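Local coordinates for protein epidermin leader peptide processing serine protease EpiP (Staphylococcus aureus subsp. aureus, PDB 3QFH) that probably acts as a subtilisin-like serine endopeptidase that cleaves the leader peptide from the precursor of the lantibiotic epidermin, at residues Ser390-Leu395 with Gly431-Tyr436; Ala127-Gly132 with Lys218-Ala223; Asp354-Glu359 with Lys364-Thr369. All coordinates share one frame; numbering follows the deposited sequence.

How the interactions relate
The three contacts follow one another along the chain in the order interaction 2, interaction 3, interaction 1, without interleaving or touching. Interaction 2 is the most central; its centre lies 21 Å from that of interaction 1 and 31 Å from that of interaction 3, while the centres of interactions 1 and 3 are 25 Å apart. Interaction 2 sets helix 213-225 against strand 126-130 of the seven-stranded parallel sheet, beside Asp130 of the probable catalytic triad. Interaction 1 joins helix 382-400, which also packs on strands 230-233 and 273-277 of that sheet, to the C-terminal part of the chain. Interaction 3 is peripheral packing, joining helix 346-358 to the end of helix 361-365 and to Asn366, which leads into strand 367-370.

Interaction 1: Ser390-Leu395 with Gly431-Tyr436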
loop_
_atom_site.group_PDB
_atom_site.type_symbol
_atom_site.label_atom_id
_atom_site.label_comp_id
_atom_site.label_asym_id
_atom_site.label_seq_id
_atom_site.Cartn_x
_atom_site.Cartn_y
_atom_site.Cartn_z
ATOM N N SER A 390 6.869 5.116 -4.561
ATOM C CA SER A 390 6.991 3.854 -5.320
ATOM C C SER A 390 7.485 4.148 -6.738
ATOM O O SER A 390 8.388 3.473 -7.264
ATOM C CB SER A 390 5.665 3.088 -5.404
ATOM O OG SER A 390 5.228 2.632 -4.133
ATOM N N GLY A 391 6.862 5.119 -7.382
ATOM C CA GLY A 391 7.280 5.518 -8.727
ATOM C C GLY A 391 8.738 5.937 -8.792
ATOM O O GLY A 391 9.460 5.557 -9.718
ATOM N N ALA A 392 9.173 6.717 -7.798
ATOM C CA ALA A 392 10.548 7.188 -7.715
ATOM C C ALA A 392 11.534 6.020 -7.625
ATOM O O ALA A 392 12.583 6.007 -8.321
ATOM C CB ALA A 392 10.720 8.161 -6.504
ATOM N N LEU A 393 11.210 5.021 -6.795
ATOM C CA LEU A 393 12.074 3.833 -6.680
ATOM C C LEU A 393 12.180 3.073 -7.989
ATOM O O LEU A 393 13.248 2.510 -8.310
ATOM C CB LEU A 393 11.577 2.911 -5.579
ATOM C CG LEU A 393 11.842 3.390 -4.151
ATOM C CD1 LEU A 393 10.950 2.665 -3.173
ATOM C CD2 LEU A 393 13.323 3.183 -3.801
ATOM N N ALA A 394 11.085 3.024 -8.747
ATOM C CA ALA A 394 11.123 2.363 -10.046
ATOM C C ALA A 394 12.094 3.117 -10.959
ATOM O O ALA A 394 12.894 2.505 -11.694
ATOM C CB ALA A 394 9.730 2.279 -10.673
ATOM N N LEU A 395 12.039 4.437 -10.909
ATOM C CA LEU A 395 12.943 5.277 -11.722
ATOM C C LEU A 395 14.405 5.096 -11.340
ATOM O O LEU A 395 15.282 5.031 -12.206
ATOM C CB LEU A 395 12.577 6.748 -11.592
ATOM C CG LEU A 395 11.215 7.203 -12.135
ATOM C CD1 LEU A 395 11.022 8.700 -11.862
ATOM C CD2 LEU A 395 11.114 6.891 -13.625
ATOM N N GLY A 431 13.287 13.044 4.706
ATOM C CA GLY A 431 12.850 14.303 4.117
ATOM C C GLY A 431 11.801 14.114 3.055
ATOM O O GLY A 431 11.363 12.995 2.800
ATOM N N GLU A 432 11.408 15.219 2.422
ATOM C CA GLU A 432 10.420 15.172 1.358
ATOM C C GLU A 432 11.088 14.668 0.078
ATOM O O GLU A 432 12.202 15.056 -0.256
ATOM C CB GLU A 432 9.794 16.555 1.127
ATOM C CG GLU A 432 8.549 16.529 0.242
ATOM C CD GLU A 432 7.940 17.906 0.027
ATOM O OE1 GLU A 432 8.688 18.834 -0.366
ATOM O OE2 GLU A 432 6.705 18.050 0.227
ATOM N N LEU A 433 10.390 13.787 -0.614
ATOM C CA LEU A 433 10.821 13.222 -1.896
ATOM C C LEU A 433 11.237 14.313 -2.911
ATOM O O LEU A 433 10.532 15.309 -3.060
ATOM C CB LEU A 433 9.632 12.433 -2.464
ATOM C CG LEU A 433 9.768 11.741 -3.826
ATOM C CD1 LEU A 433 10.904 10.723 -3.837
ATOM C CD2 LEU A 433 8.430 11.088 -4.196
ATOM N N ASP A 434 12.377 14.125 -3.587
ATOM C CA ASP A 434 12.840 15.053 -4.646
ATOM C C ASP A 434 13.383 14.189 -5.804
ATOM O O ASP A 434 14.522 13.705 -5.782
ATOM C CB ASP A 434 13.898 16.035 -4.134
ATOM C CG ASP A 434 14.273 17.124 -5.178
ATOM O OD1 ASP A 434 14.832 18.174 -4.745
ATOM O OD2 ASP A 434 14.017 16.960 -6.404
ATOM N N VAL A 435 12.521 13.982 -6.789
ATOM C CA VAL A 435 12.809 13.113 -7.919
ATOM C C VAL A 435 13.875 13.707 -8.813
ATOM O O VAL A 435 14.700 12.978 -9.384
ATOM C CB VAL A 435 11.499 12.791 -8.696
ATOM C CG1 VAL A 435 11.772 11.994 -9.966
ATOM C CG2 VAL A 435 10.524 12.055 -7.769
ATOM N N TYR A 436 13.909 15.031 -8.912
ATOM C CA TYR A 436 14.942 15.664 -9.732
ATOM C C TYR A 436 16.326 15.318 -9.178
ATOM O O TYR A 436 17.236 14.924 -9.938
ATOM C CB TYR A 436 14.736 17.161 -9.808
ATOM C CG TYR A 436 15.774 17.875 -10.612
ATOM C CD1 TYR A 436 15.654 17.980 -11.994
ATOM C CD2 TYR A 436 16.858 18.486 -9.993
ATOM C CE1 TYR A 436 16.601 18.649 -12.748
ATOM C CE2 TYR A 436 17.821 19.156 -10.738
ATOM C CZ TYR A 436 17.682 19.237 -12.115
ATOM O OH TYR A 436 18.619 19.903 -12.852
#
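The methyl of Ala392 is the pivot of this contact, because it meets two different side chains of 431-436. Its CB lies 3.7 Å from CD1 of Leu433 and 4.1 Å from CG2 of Val435, consistent with ordinary apolar packing. Leu433 reaches the methyl with one branch, CD1; its CG is trans to the backbone N (chi1 179°), which carries the branched end out from the loop to the helix. Val435 instead divides its two methyls between two helical residues. CG1 touches CD1 of Leu395 at 3.9 Å, whereas CG2 turns to Ala392, one helical turn earlier. The division follows from a chi1 of 174°, which sets CG1 opposite the backbone N and CG2 opposite the carbonyl carbon. Leu395 and Val435 cross at about a right angle, so they meet through single methyls rather than lying lengthwise together.

In this subtilisin-like fold, helix 382-400 packs against the parallel sheet, with Ser390 and Leu393 touching strands 230-233 and 273-277. Ala392 and Leu395, three residues apart, direct their CB atoms instead to the C-terminal part of the chain. There the CA atoms of Ala392 and Val435 are 6.3 Å apart, an approach that the small alanine side chain permits. Leu433 is tied by backbone hydrogen bonding to Ala339, and it also packs on Leu413 of helix 406-416. Between Leu433 in the loop and Val435 at the start of the helix, the CB of Asp434 points away from helix 382-400; this aspartate N-caps helix 435-439, its OD2 accepting a hydrogen bond from Lys437 N.

Interaction 2: Ala127-Gly132 with Lys218-Ala223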
loop_
_atom_site.group_PDB
_atom_site.type_symbol
_atom_site.label_atom_id
_atom_site.label_comp_id
_atom_site.label_asym_id
_atom_site.label_seq_id
_atom_site.Cartn_x
_atom_site.Cartn_y
_atom_site.Cartn_z
ATOM N N ALA A 127 3.909 -2.715 -8.743
ATOM C CA ALA A 127 2.718 -3.429 -8.363
ATOM C C ALA A 127 1.971 -2.531 -7.421
ATOM O O ALA A 127 2.570 -1.844 -6.565
ATOM C CB ALA A 127 3.051 -4.761 -7.692
ATOM N N ILE A 128 0.671 -2.470 -7.606
ATOM C CA ILE A 128 -0.189 -1.666 -6.735
ATOM C C ILE A 128 -1.212 -2.618 -6.166
ATOM O O ILE A 128 -1.913 -3.298 -6.901
ATOM C CB ILE A 128 -0.879 -0.503 -7.502
ATOM C CG1 ILE A 128 0.176 0.368 -8.208
ATOM C CG2 ILE A 128 -1.718 0.376 -6.542
ATOM C CD1 ILE A 128 -0.420 1.394 -9.168
ATOM N N ILE A 129 -1.289 -2.676 -4.846
ATOM C CA ILE A 129 -2.248 -3.520 -4.172
ATOM C C ILE A 129 -3.343 -2.571 -3.690
ATOM O O ILE A 129 -3.114 -1.777 -2.804
ATOM C CB ILE A 129 -1.574 -4.290 -3.037
ATOM C CG1 ILE A 129 -0.461 -5.160 -3.633
ATOM C CG2 ILE A 129 -2.600 -5.123 -2.269
ATOM C CD1 ILE A 129 0.377 -5.873 -2.614
ATOM N N ASP A 130 -4.521 -2.628 -4.304
ATOM C CA ASP A 130 -5.562 -1.659 -3.964
ATOM C C ASP A 130 -6.958 -2.135 -4.414
ATOM O O ASP A 130 -7.201 -3.359 -4.545
ATOM C CB ASP A 130 -5.181 -0.299 -4.586
ATOM C CG ASP A 130 -5.570 0.884 -3.703
ATOM O OD1 ASP A 130 -6.783 1.146 -3.497
ATOM O OD2 ASP A 130 -4.638 1.563 -3.224
ATOM N N THR A 131 -7.858 -1.193 -4.683
ATOM C CA THR A 131 -9.244 -1.543 -4.987
ATOM C C THR A 131 -9.507 -1.990 -6.433
ATOM O O THR A 131 -10.588 -2.471 -6.738
ATOM C CB THR A 131 -10.223 -0.384 -4.598
ATOM O OG1 THR A 131 -10.028 0.740 -5.442
ATOM C CG2 THR A 131 -10.018 0.064 -3.137
ATOM N N GLY A 132 -8.510 -1.881 -7.302
ATOM C CA GLY A 132 -8.676 -2.204 -8.714
ATOM C C GLY A 132 -8.318 -0.944 -9.474
ATOM O O GLY A 132 -7.881 0.044 -8.862
ATOM N N LYS A 218 -1.581 -12.323 0.243
ATOM C CA LYS A 218 -1.457 -13.127 -0.966
ATOM C C LYS A 218 -1.112 -12.232 -2.166
ATOM O O LYS A 218 -0.370 -12.639 -3.048
ATOM C CB LYS A 218 -2.716 -13.931 -1.212
ATOM C CG LYS A 218 -2.557 -14.991 -2.278
ATOM C CD LYS A 218 -3.825 -15.807 -2.431
ATOM C CE LYS A 218 -3.645 -16.938 -3.422
ATOM N NZ LYS A 218 -4.883 -17.742 -3.507
ATOM N N ALA A 219 -1.647 -11.015 -2.186
ATOM C CA ALA A 219 -1.351 -10.064 -3.257
ATOM C C ALA A 219 0.131 -9.670 -3.248
ATOM O O ALA A 219 0.748 -9.517 -4.311
ATOM C CB ALA A 219 -2.280 -8.808 -3.170
ATOM N N ILE A 220 0.711 -9.528 -2.055
ATOM C CA ILE A 220 2.125 -9.192 -1.943
ATOM C C ILE A 220 2.968 -10.340 -2.497
ATOM O O ILE A 220 3.909 -10.122 -3.250
ATOM C CB ILE A 220 2.522 -8.900 -0.499
ATOM C CG1 ILE A 220 1.809 -7.628 -0.030
ATOM C CG2 ILE A 220 4.053 -8.736 -0.375
ATOM C CD1 ILE A 220 2.054 -7.309 1.385
ATOM N N VAL A 221 2.624 -11.559 -2.121
ATOM C CA VAL A 221 3.315 -12.742 -2.641
ATOM C C VAL A 221 3.155 -12.853 -4.168
ATOM O O VAL A 221 4.115 -13.171 -4.895
ATOM C CB VAL A 221 2.797 -14.032 -1.945
ATOM C CG1 VAL A 221 3.299 -15.269 -2.650
ATOM C CG2 VAL A 221 3.223 -14.050 -0.454
ATOM N N GLN A 222 1.953 -12.601 -4.659
ATOM C CA GLN A 222 1.707 -12.692 -6.092
ATOM C C GLN A 222 2.545 -11.660 -6.868
ATOM O O GLN A 222 3.161 -11.988 -7.896
ATOM C CB GLN A 222 0.222 -12.479 -6.398
ATOM C CG GLN A 222 -0.105 -12.686 -7.850
ATOM C CD GLN A 222 0.142 -14.110 -8.280
ATOM O OE1 GLN A 222 -0.415 -15.040 -7.700
ATOM N NE2 GLN A 222 0.983 -14.290 -9.289
ATOM N N ALA A 223 2.559 -10.433 -6.360
ATOM C CA ALA A 223 3.302 -9.321 -6.969
ATOM C C ALA A 223 4.793 -9.645 -7.034
ATOM O O ALA A 223 5.442 -9.410 -8.062
ATOM C CB ALA A 223 3.077 -8.027 -6.190
#
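OD1 of Asp130, just beyond the strand residue Ile129 that packs on Ala219 and Ile220, is gripped by two donors. Thr131 N donates to the anti lone pair of OD1 at 2.8 Å, with an N-H...O angle of 141°, and His177 ND1 also bonds to it. These two bonds help to fix the rotation of the carboxylate at the C-terminal end of strand 126-130. Asp130, His177 and Ser383 have the geometry of a Ser-His-Asp charge relay, as in subtilisins, so the aspartate is probably part of the catalytic triad.

Helix 213-225 belongs to the beta-alpha-beta crossover from strand 200-204 to strand 230-233 of the parallel sheet; it passes over strand 126-130, which lies between them, and so runs opposite to it. Over the short segments the two axes are at 166° and approach to 9.2 Å. The small alanine side chains allow a close approach: CB of Ala127 meets CB of Ala223 at 3.6 Å. Ile129 spreads its branches over the preceding turn of the helix, laying CG2 on CB of Ala219 at 3.8 Å. With its CG1 trans to the carbonyl carbon (chi1 -60°), its longer arm carries CD1 to CG1 of Ile220, a tight 3.4 Å contact in which the two isoleucines cross at about a right angle. Ile220 also packs on Leu260, Ala263 and Ala267 of helix 254-269, while Ile128 points the other way, to helix 177-186.

Interaction 3: Asp354-Glu359 with Lys364-Thr369; sequences DKWMNE and KENILT
Trp356 gives up the most surface here, and it presents the edge of its indole to Glu365 and Asn366. NE1 donates to OE1 of Glu365 across 2.9 Å, but the bond is bent: the N-H...O angle is 132°, and the oxygen lies somewhat tilted from the ring plane. OE1 receives it on its anti side, a little out of the carboxylate plane. Glu365 gets there with CG in the crowded position between backbone N and carbonyl carbon (chi1 69°), followed by an extended chain that advances on the ring at about a right angle. Its carboxylate has further partners at the start of helix 346-358, where OE2 accepts from Tyr347 N and OE1 also from Leu348 N. Two backbone N-H groups at the helix N-terminus, with the indole N-H, would probably favour the ionised form. The amide end of Asn366 approaches the benzo edge of the same indole near CZ2, with the two planes 70° apart.

A second link is made by water: one molecule donates to Glu359 O at 2.6 Å and accepts from Lys364 NZ at 2.9 Å, joining the residue just after helix 346-358 to helix 361-365.

Helix 361-365 thus folds back beside helix 346-358, with Tyr361 and Met362 packing on Trp356, and its end leads through Asn366 into strand 367-370, which pairs antiparallel with strand 376-379 in a two-stranded sheet.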
loop_
_atom_site.group_PDB
_atom_site.type_symbol
_atom_site.label_atom_id
_atom_site.label_comp_id
_atom_site.label_asym_id
_atom_site.label_seq_id
_atom_site.Cartn_x
_atom_site.Cartn_y
_atom_site.Cartn_z
ATOM N N ASP A 354 -18.123 26.122 1.452
ATOM C CA ASP A 354 -18.410 27.107 0.400
ATOM C C ASP A 354 -17.139 27.794 -0.110
ATOM O O ASP A 354 -16.766 27.651 -1.271
ATOM C CB ASP A 354 -19.433 28.140 0.920
ATOM C CG ASP A 354 -19.784 29.209 -0.114
ATOM O OD1 ASP A 354 -19.217 29.185 -1.243
ATOM O OD2 ASP A 354 -20.630 30.081 0.202
ATOM N N LYS A 355 -16.463 28.512 0.777
ATOM C CA LYS A 355 -15.253 29.237 0.413
ATOM C C LYS A 355 -14.141 28.309 -0.088
ATOM O O LYS A 355 -13.397 28.668 -1.011
ATOM C CB LYS A 355 -14.806 30.084 1.606
ATOM C CG LYS A 355 -13.549 30.894 1.386
ATOM C CD LYS A 355 -13.379 31.998 2.461
ATOM C CE LYS A 355 -12.094 32.814 2.200
ATOM N NZ LYS A 355 -11.862 33.863 3.218
ATOM N N TRP A 356 -14.055 27.103 0.489
ATOM C CA TRP A 356 -13.045 26.132 0.106
ATOM C C TRP A 356 -13.163 25.683 -1.353
ATOM O O TRP A 356 -12.153 25.608 -2.076
ATOM C CB TRP A 356 -13.125 24.916 1.049
ATOM C CG TRP A 356 -12.176 23.759 0.781
ATOM C CD1 TRP A 356 -10.837 23.713 1.051
ATOM C CD2 TRP A 356 -12.528 22.450 0.308
ATOM N NE1 TRP A 356 -10.327 22.484 0.724
ATOM C CE2 TRP A 356 -11.344 21.685 0.276
ATOM C CE3 TRP A 356 -13.727 21.857 -0.114
ATOM C CZ2 TRP A 356 -11.322 20.367 -0.160
ATOM C CZ3 TRP A 356 -13.698 20.549 -0.554
ATOM C CH2 TRP A 356 -12.507 19.821 -0.581
ATOM N N MET A 357 -14.377 25.383 -1.798
ATOM C CA MET A 357 -14.543 24.864 -3.173
ATOM C C MET A 357 -14.715 25.948 -4.229
ATOM O O MET A 357 -14.412 25.722 -5.389
ATOM C CB MET A 357 -15.718 23.853 -3.261
ATOM C CG MET A 357 -17.100 24.395 -2.982
ATOM S SD MET A 357 -18.458 23.207 -3.324
ATOM C CE MET A 357 -18.308 23.029 -5.111
ATOM N N ASN A 358 -15.199 27.115 -3.825
ATOM C CA ASN A 358 -15.489 28.195 -4.772
ATOM C C ASN A 358 -14.470 29.329 -4.827
ATOM O O ASN A 358 -14.535 30.130 -5.739
ATOM C CB ASN A 358 -16.868 28.787 -4.482
ATOM C CG ASN A 358 -17.989 27.804 -4.732
ATOM O OD1 ASN A 358 -17.975 27.046 -5.714
ATOM N ND2 ASN A 358 -18.979 27.818 -3.850
ATOM N N GLU A 359 -13.553 29.395 -3.866
ATOM C CA GLU A 359 -12.508 30.434 -3.877
ATOM C C GLU A 359 -11.096 29.876 -4.054
ATOM O O GLU A 359 -10.114 30.483 -3.642
ATOM C CB GLU A 359 -12.605 31.343 -2.656
ATOM C CG GLU A 359 -13.916 32.136 -2.589
ATOM C CD GLU A 359 -13.893 33.231 -1.516
ATOM O OE1 GLU A 359 -12.800 33.536 -0.983
ATOM O OE2 GLU A 359 -14.964 33.793 -1.204
ATOM N N LYS A 364 -5.429 24.208 -4.196
ATOM C CA LYS A 364 -4.125 24.484 -3.638
ATOM C C LYS A 364 -3.629 23.413 -2.658
ATOM O O LYS A 364 -2.427 23.142 -2.624
ATOM C CB LYS A 364 -4.149 25.839 -2.922
ATOM C CG LYS A 364 -4.340 27.018 -3.867
ATOM C CD LYS A 364 -4.389 28.329 -3.093
ATOM C CE LYS A 364 -4.559 29.533 -4.025
ATOM N NZ LYS A 364 -4.728 30.813 -3.266
ATOM N N GLU A 365 -4.543 22.797 -1.897
ATOM C CA GLU A 365 -4.157 21.838 -0.855
ATOM C C GLU A 365 -4.516 20.364 -1.118
ATOM O O GLU A 365 -4.154 19.506 -0.315
ATOM C CB GLU A 365 -4.719 22.275 0.515
ATOM C CG GLU A 365 -6.254 22.176 0.676
ATOM C CD GLU A 365 -6.728 22.562 2.095
ATOM O OE1 GLU A 365 -7.941 22.443 2.365
ATOM O OE2 GLU A 365 -5.896 22.982 2.947
ATOM N N ASN A 366 -5.253 20.069 -2.188
ATOM C CA ASN A 366 -5.553 18.674 -2.523
ATOM C C ASN A 366 -4.801 18.255 -3.773
ATOM O O ASN A 366 -4.316 19.090 -4.534
ATOM C CB ASN A 366 -7.056 18.399 -2.657
ATOM C CG ASN A 366 -7.793 18.371 -1.298
ATOM O OD1 ASN A 366 -7.204 18.575 -0.226
ATOM N ND2 ASN A 366 -9.079 18.080 -1.349
ATOM N N ILE A 367 -4.744 16.948 -3.973
ATOM C CA ILE A 367 -4.028 16.321 -5.060
ATOM C C ILE A 367 -4.948 15.974 -6.235
ATOM O O ILE A 367 -5.919 15.229 -6.083
ATOM C CB ILE A 367 -3.420 14.987 -4.581
ATOM C CG1 ILE A 367 -2.587 15.167 -3.281
ATOM C CG2 ILE A 367 -2.630 14.323 -5.711
ATOM C CD1 ILE A 367 -1.362 15.997 -3.404
ATOM N N LEU A 368 -4.600 16.479 -7.409
ATOM C CA LEU A 368 -5.346 16.206 -8.602
ATOM C C LEU A 368 -4.897 14.842 -9.108
ATOM O O LEU A 368 -3.707 14.612 -9.302
ATOM C CB LEU A 368 -5.076 17.309 -9.640
ATOM C CG LEU A 368 -5.727 17.153 -11.019
ATOM C CD1 LEU A 368 -7.259 17.057 -10.939
ATOM C CD2 LEU A 368 -5.311 18.300 -11.900
ATOM N N THR A 369 -5.827 13.911 -9.274
ATOM C CA THR A 369 -5.441 12.602 -9.788
ATOM C C THR A 369 -6.524 12.045 -10.684
ATOM O O THR A 369 -7.597 12.642 -10.824
ATOM C CB THR A 369 -5.089 11.611 -8.622
ATOM O OG1 THR A 369 -4.409 10.453 -9.144
ATOM C CG2 THR A 369 -6.323 11.210 -7.820
HETATM O O HOH W 1 -7.648 30.643 -2.990
#